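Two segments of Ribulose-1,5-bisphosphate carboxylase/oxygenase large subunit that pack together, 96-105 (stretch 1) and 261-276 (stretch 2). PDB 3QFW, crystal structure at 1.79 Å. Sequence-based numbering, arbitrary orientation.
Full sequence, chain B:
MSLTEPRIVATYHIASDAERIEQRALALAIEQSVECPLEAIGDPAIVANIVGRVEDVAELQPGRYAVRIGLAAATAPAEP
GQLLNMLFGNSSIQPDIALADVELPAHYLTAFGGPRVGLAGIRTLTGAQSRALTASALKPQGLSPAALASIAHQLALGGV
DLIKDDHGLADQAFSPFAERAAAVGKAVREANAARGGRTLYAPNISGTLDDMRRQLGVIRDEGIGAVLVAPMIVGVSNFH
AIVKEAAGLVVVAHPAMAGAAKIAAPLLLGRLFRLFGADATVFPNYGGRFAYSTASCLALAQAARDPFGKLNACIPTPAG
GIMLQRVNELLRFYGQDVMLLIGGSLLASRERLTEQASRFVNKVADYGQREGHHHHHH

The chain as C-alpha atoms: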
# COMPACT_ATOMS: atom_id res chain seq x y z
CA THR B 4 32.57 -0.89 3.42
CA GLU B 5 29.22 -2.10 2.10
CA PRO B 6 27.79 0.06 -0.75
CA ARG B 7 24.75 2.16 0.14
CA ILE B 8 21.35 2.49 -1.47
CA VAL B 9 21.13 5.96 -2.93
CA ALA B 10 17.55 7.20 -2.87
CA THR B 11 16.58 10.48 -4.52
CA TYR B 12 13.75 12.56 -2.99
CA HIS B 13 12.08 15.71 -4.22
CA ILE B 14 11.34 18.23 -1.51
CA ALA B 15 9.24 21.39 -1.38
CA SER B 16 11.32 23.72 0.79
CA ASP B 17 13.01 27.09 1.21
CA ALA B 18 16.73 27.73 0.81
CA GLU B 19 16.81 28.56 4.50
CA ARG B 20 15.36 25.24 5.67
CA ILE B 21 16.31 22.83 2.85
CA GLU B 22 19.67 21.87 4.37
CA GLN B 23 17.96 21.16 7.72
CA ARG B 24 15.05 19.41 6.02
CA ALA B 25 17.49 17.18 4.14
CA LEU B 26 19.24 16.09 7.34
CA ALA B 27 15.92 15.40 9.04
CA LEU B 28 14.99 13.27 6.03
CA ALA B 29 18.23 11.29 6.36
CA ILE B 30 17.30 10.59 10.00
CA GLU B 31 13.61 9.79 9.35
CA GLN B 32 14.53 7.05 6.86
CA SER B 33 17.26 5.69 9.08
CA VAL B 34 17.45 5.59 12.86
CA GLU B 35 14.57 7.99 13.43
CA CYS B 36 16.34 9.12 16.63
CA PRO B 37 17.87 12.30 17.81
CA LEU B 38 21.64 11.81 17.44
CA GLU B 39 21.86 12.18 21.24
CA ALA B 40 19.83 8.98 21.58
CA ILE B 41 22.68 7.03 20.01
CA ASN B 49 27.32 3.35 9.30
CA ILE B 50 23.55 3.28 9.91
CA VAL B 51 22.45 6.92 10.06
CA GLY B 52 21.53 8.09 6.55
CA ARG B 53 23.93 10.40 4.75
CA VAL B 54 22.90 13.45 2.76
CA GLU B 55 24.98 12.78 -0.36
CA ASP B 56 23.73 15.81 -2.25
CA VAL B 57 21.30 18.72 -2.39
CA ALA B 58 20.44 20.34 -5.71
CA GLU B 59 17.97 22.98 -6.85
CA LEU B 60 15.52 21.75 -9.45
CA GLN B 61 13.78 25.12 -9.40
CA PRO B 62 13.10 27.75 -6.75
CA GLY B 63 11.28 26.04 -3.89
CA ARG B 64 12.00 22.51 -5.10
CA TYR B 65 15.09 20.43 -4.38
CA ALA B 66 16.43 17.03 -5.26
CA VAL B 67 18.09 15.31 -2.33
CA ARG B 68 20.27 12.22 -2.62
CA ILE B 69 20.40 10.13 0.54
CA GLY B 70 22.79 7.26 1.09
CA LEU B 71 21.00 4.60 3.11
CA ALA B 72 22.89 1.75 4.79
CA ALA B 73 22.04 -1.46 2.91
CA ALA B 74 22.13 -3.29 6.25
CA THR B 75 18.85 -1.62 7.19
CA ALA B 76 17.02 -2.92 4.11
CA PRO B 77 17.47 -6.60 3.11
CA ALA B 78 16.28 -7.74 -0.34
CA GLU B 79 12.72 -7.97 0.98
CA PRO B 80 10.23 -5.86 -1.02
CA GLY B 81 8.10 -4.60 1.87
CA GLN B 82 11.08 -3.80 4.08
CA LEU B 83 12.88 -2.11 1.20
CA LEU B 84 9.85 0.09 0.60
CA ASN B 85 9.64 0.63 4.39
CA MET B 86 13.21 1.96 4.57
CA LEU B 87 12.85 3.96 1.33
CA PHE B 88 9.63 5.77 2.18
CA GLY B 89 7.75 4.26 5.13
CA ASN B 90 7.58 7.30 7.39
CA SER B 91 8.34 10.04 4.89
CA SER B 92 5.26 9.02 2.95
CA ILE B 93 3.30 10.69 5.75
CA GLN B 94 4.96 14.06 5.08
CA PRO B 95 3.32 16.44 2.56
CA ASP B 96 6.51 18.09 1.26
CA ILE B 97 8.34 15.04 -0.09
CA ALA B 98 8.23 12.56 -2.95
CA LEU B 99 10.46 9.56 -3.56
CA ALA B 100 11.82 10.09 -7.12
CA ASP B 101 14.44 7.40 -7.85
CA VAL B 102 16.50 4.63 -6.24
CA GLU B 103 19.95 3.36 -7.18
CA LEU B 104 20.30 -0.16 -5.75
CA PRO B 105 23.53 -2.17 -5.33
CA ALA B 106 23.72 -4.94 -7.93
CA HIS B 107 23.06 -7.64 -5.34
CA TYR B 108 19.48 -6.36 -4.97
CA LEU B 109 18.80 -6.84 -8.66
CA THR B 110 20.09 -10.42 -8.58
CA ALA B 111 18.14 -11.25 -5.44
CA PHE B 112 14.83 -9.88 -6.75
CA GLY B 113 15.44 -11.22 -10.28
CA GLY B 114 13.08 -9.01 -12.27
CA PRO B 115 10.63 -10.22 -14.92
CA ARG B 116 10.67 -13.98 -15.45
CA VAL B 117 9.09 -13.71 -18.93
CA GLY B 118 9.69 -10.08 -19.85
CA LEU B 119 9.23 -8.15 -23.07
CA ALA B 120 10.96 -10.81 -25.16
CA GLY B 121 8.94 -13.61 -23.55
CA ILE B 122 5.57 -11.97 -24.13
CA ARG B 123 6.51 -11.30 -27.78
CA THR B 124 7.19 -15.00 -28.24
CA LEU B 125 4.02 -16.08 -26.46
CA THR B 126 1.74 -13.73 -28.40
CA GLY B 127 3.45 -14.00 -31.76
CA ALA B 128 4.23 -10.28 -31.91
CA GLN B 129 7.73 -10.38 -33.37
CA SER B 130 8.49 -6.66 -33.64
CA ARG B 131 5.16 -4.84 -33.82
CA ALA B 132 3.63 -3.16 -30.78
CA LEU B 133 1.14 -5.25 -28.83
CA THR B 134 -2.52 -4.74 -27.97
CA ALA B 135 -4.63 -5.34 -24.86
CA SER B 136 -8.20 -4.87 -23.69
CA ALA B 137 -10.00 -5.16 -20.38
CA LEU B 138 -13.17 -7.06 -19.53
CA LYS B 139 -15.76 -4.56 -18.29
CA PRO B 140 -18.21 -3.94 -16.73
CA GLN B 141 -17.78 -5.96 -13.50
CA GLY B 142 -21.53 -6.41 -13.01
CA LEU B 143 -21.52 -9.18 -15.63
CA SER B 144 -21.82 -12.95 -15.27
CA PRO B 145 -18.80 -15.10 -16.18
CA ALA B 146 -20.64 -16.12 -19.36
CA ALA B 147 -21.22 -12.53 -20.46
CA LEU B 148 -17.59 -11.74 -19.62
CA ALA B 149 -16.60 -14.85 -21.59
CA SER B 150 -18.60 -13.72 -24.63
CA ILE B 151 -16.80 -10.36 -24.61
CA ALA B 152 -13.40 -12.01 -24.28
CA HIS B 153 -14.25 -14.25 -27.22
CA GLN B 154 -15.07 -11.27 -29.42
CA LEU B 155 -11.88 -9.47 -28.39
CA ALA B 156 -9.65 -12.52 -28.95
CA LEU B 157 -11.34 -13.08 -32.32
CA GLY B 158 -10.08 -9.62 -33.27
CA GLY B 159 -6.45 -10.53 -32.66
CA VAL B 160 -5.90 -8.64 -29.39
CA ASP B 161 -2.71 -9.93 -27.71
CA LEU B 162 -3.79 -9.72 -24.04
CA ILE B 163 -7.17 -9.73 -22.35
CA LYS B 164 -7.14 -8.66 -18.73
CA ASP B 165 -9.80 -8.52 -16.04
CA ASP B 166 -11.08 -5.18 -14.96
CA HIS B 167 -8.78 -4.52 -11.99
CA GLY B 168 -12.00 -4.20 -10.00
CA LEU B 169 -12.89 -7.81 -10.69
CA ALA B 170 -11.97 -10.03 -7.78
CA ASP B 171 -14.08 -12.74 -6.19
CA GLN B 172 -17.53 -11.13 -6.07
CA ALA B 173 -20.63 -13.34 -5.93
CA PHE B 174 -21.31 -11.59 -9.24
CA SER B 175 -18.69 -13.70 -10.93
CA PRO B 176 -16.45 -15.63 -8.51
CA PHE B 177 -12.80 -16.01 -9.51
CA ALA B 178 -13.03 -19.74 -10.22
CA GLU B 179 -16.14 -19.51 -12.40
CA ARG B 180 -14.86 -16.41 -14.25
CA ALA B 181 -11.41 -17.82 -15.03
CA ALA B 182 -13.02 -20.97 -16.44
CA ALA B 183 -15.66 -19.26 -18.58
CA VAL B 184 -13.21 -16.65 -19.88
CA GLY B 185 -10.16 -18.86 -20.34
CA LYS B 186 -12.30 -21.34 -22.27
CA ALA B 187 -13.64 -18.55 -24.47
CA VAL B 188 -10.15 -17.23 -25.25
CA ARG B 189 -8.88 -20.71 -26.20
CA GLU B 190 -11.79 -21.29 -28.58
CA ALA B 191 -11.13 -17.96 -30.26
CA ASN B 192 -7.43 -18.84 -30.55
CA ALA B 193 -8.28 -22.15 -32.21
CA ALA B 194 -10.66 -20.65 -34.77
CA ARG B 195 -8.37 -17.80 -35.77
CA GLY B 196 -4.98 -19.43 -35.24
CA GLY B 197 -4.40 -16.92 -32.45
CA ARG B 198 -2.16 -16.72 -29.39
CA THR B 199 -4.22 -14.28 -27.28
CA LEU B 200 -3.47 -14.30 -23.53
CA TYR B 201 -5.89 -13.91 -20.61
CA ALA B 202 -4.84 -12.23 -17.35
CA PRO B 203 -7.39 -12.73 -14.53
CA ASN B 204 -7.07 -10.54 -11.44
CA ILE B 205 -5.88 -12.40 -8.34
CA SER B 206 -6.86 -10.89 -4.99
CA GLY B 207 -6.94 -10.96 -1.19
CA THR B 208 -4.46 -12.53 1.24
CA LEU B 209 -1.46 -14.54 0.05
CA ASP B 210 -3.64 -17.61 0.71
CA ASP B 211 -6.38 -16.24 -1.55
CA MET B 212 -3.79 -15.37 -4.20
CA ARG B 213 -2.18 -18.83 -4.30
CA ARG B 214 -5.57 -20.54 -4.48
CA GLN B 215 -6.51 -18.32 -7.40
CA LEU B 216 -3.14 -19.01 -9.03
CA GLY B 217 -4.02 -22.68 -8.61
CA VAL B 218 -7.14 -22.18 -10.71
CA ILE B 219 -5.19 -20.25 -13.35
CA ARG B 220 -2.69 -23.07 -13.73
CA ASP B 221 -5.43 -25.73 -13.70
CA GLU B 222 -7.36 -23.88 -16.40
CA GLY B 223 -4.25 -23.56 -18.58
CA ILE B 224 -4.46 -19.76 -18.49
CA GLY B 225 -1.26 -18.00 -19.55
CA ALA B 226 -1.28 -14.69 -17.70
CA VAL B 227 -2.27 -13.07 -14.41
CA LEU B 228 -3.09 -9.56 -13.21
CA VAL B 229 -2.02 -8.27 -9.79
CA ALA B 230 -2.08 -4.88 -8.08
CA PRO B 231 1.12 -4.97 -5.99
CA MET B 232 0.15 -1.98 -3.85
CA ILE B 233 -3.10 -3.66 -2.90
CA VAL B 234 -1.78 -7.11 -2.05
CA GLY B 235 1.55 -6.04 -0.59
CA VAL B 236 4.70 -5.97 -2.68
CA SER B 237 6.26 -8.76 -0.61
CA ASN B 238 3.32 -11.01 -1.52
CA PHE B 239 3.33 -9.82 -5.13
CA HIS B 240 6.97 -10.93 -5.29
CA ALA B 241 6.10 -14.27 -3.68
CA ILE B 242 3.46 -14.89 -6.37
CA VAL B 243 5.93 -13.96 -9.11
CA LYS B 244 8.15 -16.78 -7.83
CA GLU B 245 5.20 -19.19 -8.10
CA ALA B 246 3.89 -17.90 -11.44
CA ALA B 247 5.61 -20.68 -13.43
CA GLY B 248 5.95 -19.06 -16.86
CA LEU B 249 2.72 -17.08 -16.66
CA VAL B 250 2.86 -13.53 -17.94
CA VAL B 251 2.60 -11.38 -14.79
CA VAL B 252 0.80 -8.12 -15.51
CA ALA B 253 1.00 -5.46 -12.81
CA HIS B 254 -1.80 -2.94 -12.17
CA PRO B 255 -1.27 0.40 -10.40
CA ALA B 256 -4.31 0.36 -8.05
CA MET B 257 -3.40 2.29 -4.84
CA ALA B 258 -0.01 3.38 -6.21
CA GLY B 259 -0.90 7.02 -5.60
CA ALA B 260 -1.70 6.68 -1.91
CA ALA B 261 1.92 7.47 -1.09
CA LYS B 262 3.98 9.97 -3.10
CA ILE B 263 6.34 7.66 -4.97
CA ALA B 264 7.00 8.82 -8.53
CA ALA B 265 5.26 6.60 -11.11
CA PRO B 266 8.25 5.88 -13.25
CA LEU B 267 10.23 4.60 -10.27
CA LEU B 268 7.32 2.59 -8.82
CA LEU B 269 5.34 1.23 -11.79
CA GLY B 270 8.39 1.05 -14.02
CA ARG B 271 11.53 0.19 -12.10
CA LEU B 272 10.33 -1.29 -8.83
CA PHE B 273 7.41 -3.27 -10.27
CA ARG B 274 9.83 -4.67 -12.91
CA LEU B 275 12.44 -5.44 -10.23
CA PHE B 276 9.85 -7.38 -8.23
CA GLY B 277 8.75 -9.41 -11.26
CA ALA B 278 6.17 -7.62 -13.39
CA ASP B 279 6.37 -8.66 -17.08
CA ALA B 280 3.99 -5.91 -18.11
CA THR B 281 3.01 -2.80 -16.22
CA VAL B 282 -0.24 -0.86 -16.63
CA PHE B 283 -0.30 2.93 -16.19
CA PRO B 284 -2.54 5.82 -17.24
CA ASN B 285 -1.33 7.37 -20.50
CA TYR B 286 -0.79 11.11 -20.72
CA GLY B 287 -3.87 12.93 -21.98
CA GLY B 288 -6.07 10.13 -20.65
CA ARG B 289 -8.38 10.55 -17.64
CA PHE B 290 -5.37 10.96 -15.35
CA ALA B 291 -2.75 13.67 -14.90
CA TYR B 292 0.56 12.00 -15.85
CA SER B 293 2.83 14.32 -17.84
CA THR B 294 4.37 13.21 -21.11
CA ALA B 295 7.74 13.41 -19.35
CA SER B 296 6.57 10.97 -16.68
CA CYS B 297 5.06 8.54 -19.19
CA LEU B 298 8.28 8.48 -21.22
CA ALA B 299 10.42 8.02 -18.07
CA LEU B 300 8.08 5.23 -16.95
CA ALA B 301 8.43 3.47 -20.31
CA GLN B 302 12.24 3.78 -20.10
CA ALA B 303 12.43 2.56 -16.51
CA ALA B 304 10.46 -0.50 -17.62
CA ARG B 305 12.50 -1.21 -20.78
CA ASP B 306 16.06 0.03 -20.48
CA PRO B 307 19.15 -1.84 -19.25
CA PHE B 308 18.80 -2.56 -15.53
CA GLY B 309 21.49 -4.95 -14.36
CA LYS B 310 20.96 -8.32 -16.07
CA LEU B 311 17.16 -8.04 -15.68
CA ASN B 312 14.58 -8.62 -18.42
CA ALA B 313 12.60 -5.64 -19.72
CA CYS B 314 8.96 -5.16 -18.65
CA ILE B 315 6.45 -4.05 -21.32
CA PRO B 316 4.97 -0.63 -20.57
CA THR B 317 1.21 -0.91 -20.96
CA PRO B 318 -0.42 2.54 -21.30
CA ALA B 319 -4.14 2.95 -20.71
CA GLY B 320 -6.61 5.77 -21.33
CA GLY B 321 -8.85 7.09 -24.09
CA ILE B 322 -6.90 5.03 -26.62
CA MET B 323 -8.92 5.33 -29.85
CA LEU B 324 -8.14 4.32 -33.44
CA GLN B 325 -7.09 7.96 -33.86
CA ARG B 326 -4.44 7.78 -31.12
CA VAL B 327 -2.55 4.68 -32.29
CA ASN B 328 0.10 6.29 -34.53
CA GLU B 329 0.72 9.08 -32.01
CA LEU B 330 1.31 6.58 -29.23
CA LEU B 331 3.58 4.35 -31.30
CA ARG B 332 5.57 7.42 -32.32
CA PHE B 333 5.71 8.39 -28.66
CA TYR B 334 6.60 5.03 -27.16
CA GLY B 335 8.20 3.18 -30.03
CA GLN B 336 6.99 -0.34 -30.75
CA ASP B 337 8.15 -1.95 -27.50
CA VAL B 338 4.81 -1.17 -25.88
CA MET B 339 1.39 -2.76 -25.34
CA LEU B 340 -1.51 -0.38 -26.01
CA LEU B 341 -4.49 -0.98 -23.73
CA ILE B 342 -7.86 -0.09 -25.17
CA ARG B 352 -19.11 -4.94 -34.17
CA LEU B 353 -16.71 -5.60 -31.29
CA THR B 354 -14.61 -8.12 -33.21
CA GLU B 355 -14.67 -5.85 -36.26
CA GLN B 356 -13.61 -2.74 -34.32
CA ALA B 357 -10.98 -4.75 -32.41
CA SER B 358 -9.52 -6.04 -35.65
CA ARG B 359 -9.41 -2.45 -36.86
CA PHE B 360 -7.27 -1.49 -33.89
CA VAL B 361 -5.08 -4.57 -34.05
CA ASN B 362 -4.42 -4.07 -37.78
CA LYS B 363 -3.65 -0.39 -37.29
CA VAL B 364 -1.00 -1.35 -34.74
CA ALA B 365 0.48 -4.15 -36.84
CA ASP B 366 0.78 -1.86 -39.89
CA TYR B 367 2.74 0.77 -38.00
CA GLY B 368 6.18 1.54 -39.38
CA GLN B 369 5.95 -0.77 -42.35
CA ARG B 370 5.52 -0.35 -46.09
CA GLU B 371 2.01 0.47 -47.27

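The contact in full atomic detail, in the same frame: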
# COMPACT_ATOMS: atom_id res chain seq x y z
N ASP B 96 5.55 17.29 2.02
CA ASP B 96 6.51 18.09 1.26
C ASP B 96 7.57 17.24 0.54
O ASP B 96 8.58 17.76 0.09
CB ASP B 96 7.19 19.11 2.19
CG ASP B 96 7.98 18.45 3.31
OD1 ASP B 96 7.84 17.22 3.49
OD2 ASP B 96 8.74 19.16 4.01
N ILE B 97 7.32 15.94 0.43
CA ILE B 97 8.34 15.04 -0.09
C ILE B 97 7.77 13.98 -1.03
O ILE B 97 6.66 13.49 -0.83
CB ILE B 97 9.13 14.36 1.05
CG1 ILE B 97 10.24 13.46 0.49
CG2 ILE B 97 8.18 13.56 1.94
CD1 ILE B 97 11.14 12.86 1.55
N ALA B 98 8.55 13.66 -2.06
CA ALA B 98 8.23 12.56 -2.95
C ALA B 98 9.49 11.74 -3.16
O ALA B 98 10.59 12.29 -3.22
CB ALA B 98 7.72 13.09 -4.29
N LEU B 99 9.34 10.42 -3.23
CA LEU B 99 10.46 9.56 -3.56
C LEU B 99 10.56 9.48 -5.09
O LEU B 99 9.63 9.02 -5.73
CB LEU B 99 10.22 8.16 -2.98
CG LEU B 99 11.26 7.13 -3.41
CD1 LEU B 99 12.62 7.50 -2.82
CD2 LEU B 99 10.85 5.72 -3.01
N ALA B 100 11.69 9.92 -5.65
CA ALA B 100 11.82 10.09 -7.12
C ALA B 100 12.58 8.97 -7.85
O ALA B 100 12.20 8.58 -8.96
CB ALA B 100 12.45 11.45 -7.45
N ASP B 101 13.67 8.48 -7.25
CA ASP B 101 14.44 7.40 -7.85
C ASP B 101 15.21 6.63 -6.78
O ASP B 101 15.36 7.09 -5.66
CB ASP B 101 15.43 7.93 -8.90
CG ASP B 101 15.79 6.89 -9.95
OD1 ASP B 101 15.24 5.76 -9.91
OD2 ASP B 101 16.63 7.20 -10.83
N VAL B 102 15.69 5.44 -7.15
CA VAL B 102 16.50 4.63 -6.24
C VAL B 102 17.60 3.93 -7.05
O VAL B 102 17.33 3.30 -8.08
CB VAL B 102 15.65 3.58 -5.49
CG1 VAL B 102 16.47 2.85 -4.41
CG2 VAL B 102 14.44 4.24 -4.85
N GLU B 103 18.84 4.08 -6.59
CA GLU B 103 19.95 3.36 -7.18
C GLU B 103 20.35 2.25 -6.22
O GLU B 103 20.92 2.51 -5.16
CB GLU B 103 21.14 4.30 -7.43
CG GLU B 103 20.80 5.53 -8.25
CD GLU B 103 22.00 6.45 -8.46
OE1 GLU B 103 23.10 6.13 -7.97
OE2 GLU B 103 21.83 7.50 -9.12
N LEU B 104 20.03 1.01 -6.59
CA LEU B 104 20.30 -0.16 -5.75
C LEU B 104 21.60 -0.83 -6.15
O LEU B 104 21.90 -0.96 -7.34
CB LEU B 104 19.18 -1.19 -5.90
CG LEU B 104 17.78 -0.77 -5.45
CD1 LEU B 104 16.76 -1.78 -5.96
CD2 LEU B 104 17.69 -0.65 -3.91
N PRO B 105 22.39 -1.27 -5.15
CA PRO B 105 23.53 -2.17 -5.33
C PRO B 105 23.11 -3.39 -6.15
O PRO B 105 22.00 -3.90 -5.98
CB PRO B 105 23.87 -2.59 -3.90
CG PRO B 105 23.49 -1.41 -3.09
CD PRO B 105 22.24 -0.86 -3.74
N ALA B 261 0.68 6.87 -1.58
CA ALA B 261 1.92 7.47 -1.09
C ALA B 261 2.64 8.11 -2.29
O ALA B 261 2.51 7.65 -3.42
CB ALA B 261 2.78 6.43 -0.43
N LYS B 262 3.39 9.17 -2.03
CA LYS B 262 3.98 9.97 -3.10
C LYS B 262 5.30 9.38 -3.58
O LYS B 262 6.36 9.94 -3.34
CB LYS B 262 4.17 11.41 -2.64
CG LYS B 262 4.35 12.40 -3.78
CD LYS B 262 3.25 12.26 -4.82
CE LYS B 262 2.95 13.60 -5.48
NZ LYS B 262 1.78 13.51 -6.40
N ILE B 263 5.20 8.24 -4.26
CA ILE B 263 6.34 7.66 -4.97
C ILE B 263 6.14 7.92 -6.46
O ILE B 263 5.08 7.63 -7.00
CB ILE B 263 6.42 6.14 -4.73
CG1 ILE B 263 6.46 5.84 -3.21
CG2 ILE B 263 7.62 5.55 -5.44
CD1 ILE B 263 6.60 4.36 -2.89
N ALA B 264 7.15 8.49 -7.12
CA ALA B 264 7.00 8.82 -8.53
C ALA B 264 6.66 7.57 -9.35
O ALA B 264 7.24 6.50 -9.14
CB ALA B 264 8.27 9.48 -9.08
N ALA B 265 5.72 7.73 -10.29
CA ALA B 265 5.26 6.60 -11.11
C ALA B 265 6.36 5.90 -11.87
O ALA B 265 6.39 4.67 -11.94
CB ALA B 265 4.14 7.03 -12.06
N PRO B 266 7.28 6.66 -12.47
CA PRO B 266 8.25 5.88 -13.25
C PRO B 266 9.06 4.94 -12.36
O PRO B 266 9.30 3.80 -12.72
CB PRO B 266 9.13 6.95 -13.91
CG PRO B 266 8.25 8.17 -13.99
CD PRO B 266 7.40 8.11 -12.71
N LEU B 267 9.45 5.42 -11.18
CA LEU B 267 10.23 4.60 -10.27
C LEU B 267 9.41 3.39 -9.79
O LEU B 267 9.92 2.26 -9.77
CB LEU B 267 10.65 5.44 -9.06
CG LEU B 267 11.10 4.64 -7.84
CD1 LEU B 267 12.38 3.86 -8.14
CD2 LEU B 267 11.30 5.54 -6.62
N LEU B 268 8.16 3.63 -9.41
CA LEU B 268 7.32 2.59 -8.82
C LEU B 268 6.77 1.59 -9.84
O LEU B 268 7.03 0.39 -9.75
CB LEU B 268 6.18 3.21 -8.02
CG LEU B 268 5.30 2.21 -7.26
CD1 LEU B 268 6.14 1.37 -6.33
CD2 LEU B 268 4.20 2.95 -6.48
N LEU B 269 5.99 2.09 -10.80
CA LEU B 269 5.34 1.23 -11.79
C LEU B 269 6.33 0.68 -12.81
O LEU B 269 6.14 -0.41 -13.36
CB LEU B 269 4.28 2.03 -12.54
CG LEU B 269 3.22 2.74 -11.69
CD1 LEU B 269 2.14 3.26 -12.62
CD2 LEU B 269 2.63 1.81 -10.65
N GLY B 270 7.37 1.46 -13.09
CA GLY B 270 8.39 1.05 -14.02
C GLY B 270 9.46 0.21 -13.37
O GLY B 270 9.50 -1.01 -13.54
N ARG B 271 10.33 0.85 -12.60
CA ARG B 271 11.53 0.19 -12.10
C ARG B 271 11.22 -0.84 -11.03
O ARG B 271 11.57 -2.01 -11.15
CB ARG B 271 12.55 1.22 -11.59
CG ARG B 271 13.73 0.62 -10.84
CD ARG B 271 14.87 1.61 -10.70
NE ARG B 271 15.61 1.73 -11.96
CZ ARG B 271 16.69 2.47 -12.13
NH1 ARG B 271 17.18 3.19 -11.12
NH2 ARG B 271 17.31 2.50 -13.32
N LEU B 272 10.54 -0.41 -9.97
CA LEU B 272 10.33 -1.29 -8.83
C LEU B 272 9.41 -2.47 -9.17
O LEU B 272 9.70 -3.60 -8.78
CB LEU B 272 9.80 -0.51 -7.62
CG LEU B 272 10.80 0.49 -7.02
CD1 LEU B 272 10.19 1.18 -5.81
CD2 LEU B 272 12.12 -0.17 -6.65
N PHE B 273 8.31 -2.20 -9.85
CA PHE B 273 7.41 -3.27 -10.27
C PHE B 273 8.17 -4.32 -11.11
O PHE B 273 8.06 -5.52 -10.87
CB PHE B 273 6.21 -2.71 -11.05
CG PHE B 273 5.05 -2.25 -10.17
CD1 PHE B 273 5.22 -2.05 -8.80
CD2 PHE B 273 3.81 -2.00 -10.73
CE1 PHE B 273 4.15 -1.62 -8.01
CE2 PHE B 273 2.73 -1.59 -9.94
CZ PHE B 273 2.91 -1.39 -8.59
N ARG B 274 8.94 -3.83 -12.09
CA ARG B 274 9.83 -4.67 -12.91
C ARG B 274 10.82 -5.48 -12.05
O ARG B 274 10.94 -6.70 -12.21
CB ARG B 274 10.60 -3.78 -13.89
CG ARG B 274 11.71 -4.50 -14.70
CD ARG B 274 12.52 -3.48 -15.48
NE ARG B 274 13.53 -4.10 -16.36
CZ ARG B 274 14.37 -3.40 -17.11
NH1 ARG B 274 14.30 -2.07 -17.09
NH2 ARG B 274 15.27 -4.01 -17.87
N LEU B 275 11.50 -4.80 -11.15
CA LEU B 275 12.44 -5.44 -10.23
C LEU B 275 11.77 -6.61 -9.51
O LEU B 275 12.34 -7.69 -9.39
CB LEU B 275 12.94 -4.41 -9.19
CG LEU B 275 13.92 -4.88 -8.11
CD1 LEU B 275 15.29 -5.16 -8.73
CD2 LEU B 275 14.07 -3.85 -7.00
N PHE B 276 10.56 -6.38 -9.02
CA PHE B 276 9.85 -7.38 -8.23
C PHE B 276 9.22 -8.51 -9.05
O PHE B 276 8.79 -9.53 -8.47
CB PHE B 276 8.79 -6.71 -7.34
CG PHE B 276 9.38 -5.81 -6.29
CD1 PHE B 276 10.63 -6.08 -5.75
CD2 PHE B 276 8.70 -4.68 -5.86
CE1 PHE B 276 11.18 -5.25 -4.78
CE2 PHE B 276 9.24 -3.85 -4.90
CZ PHE B 276 10.49 -4.13 -4.36
O HOH W 1 10.66 8.33 -11.16

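How do the two backbones first come together? Stretch 1 enters the contact as a short strand, Ile 97 and Ala 98, running beside the loop that leads into the helix of stretch 2. Ala 98 lies against Lys 262: Ala 98 CB sits 3.5 Å from Lys 262 CG, so the methyl packs on the aliphatic root of the lysine while the end of that side chain leads away. Ala 98 CA also approaches Lys 262 O at 3.2 Å, a CA-H...O contact.

What fixes the register? Leu 99 does, through both of its backbone polar groups. Leu 99 N donates to Lys 262 O at 3.0 Å, and Leu 99 O accepts from Ala 264 N at 2.9 Å, the latter bond almost perfectly straight at 179°. These two bonds straddle Ile 263 and form a single beta bridge between Leu 99 and Ile 263, whose CA atoms are 4.8 Å apart. The side chain of Leu 99 points toward stretch 2, where Leu 99 CD2 meets Ile 263 CG2 at 4.0 Å and Leu 99 CG meets Leu 267 CD2 at 3.6 Å.

How does the contact pass from loop to helix? Ala 264 holds the N-cap position, and beyond it the helix presents Leu 267 to stretch 1. The CB of Ala 100 points away, and its carbonyl makes the close approach: Ala 100 O lies 3.5 Å from Leu 267 CB and accepts a hydrogen bond from the O of a water at 2.7 Å. That same water O accepts a weak bond from Leu 267 N at 3.2 Å, linking the backbones near the start of the helix.

What holds the strand at Val 102 to the helix? Arg 271, four residues beyond Leu 267 and within the wider pi-type turn, points toward stretch 1. Asp 101 OD1 is 3.4 Å from Arg 271 NH1, but well out of the guanidinium plane, so this salt bridge rests on charge without a directed N-H. Asp 101 OD1 also accepts a weak bond from Val 102 N at 2.8 Å. Arg 271 NH1 donates to Val 102 O at 3.0 Å, with the acceptor near the guanidinium plane. Beside these polar groups, Val 102 CG2 packs on Leu 267 CD2 at 3.8 Å.

Where does the packing finish? Glu 103 turns its CB away, and Leu 104 points back toward the helix, Leu 104 CD1 reaching Leu 275 CD2 at 3.6 Å. Leu 104 CA and Leu 275 CA are 10.5 Å apart, so the side chains span the gap.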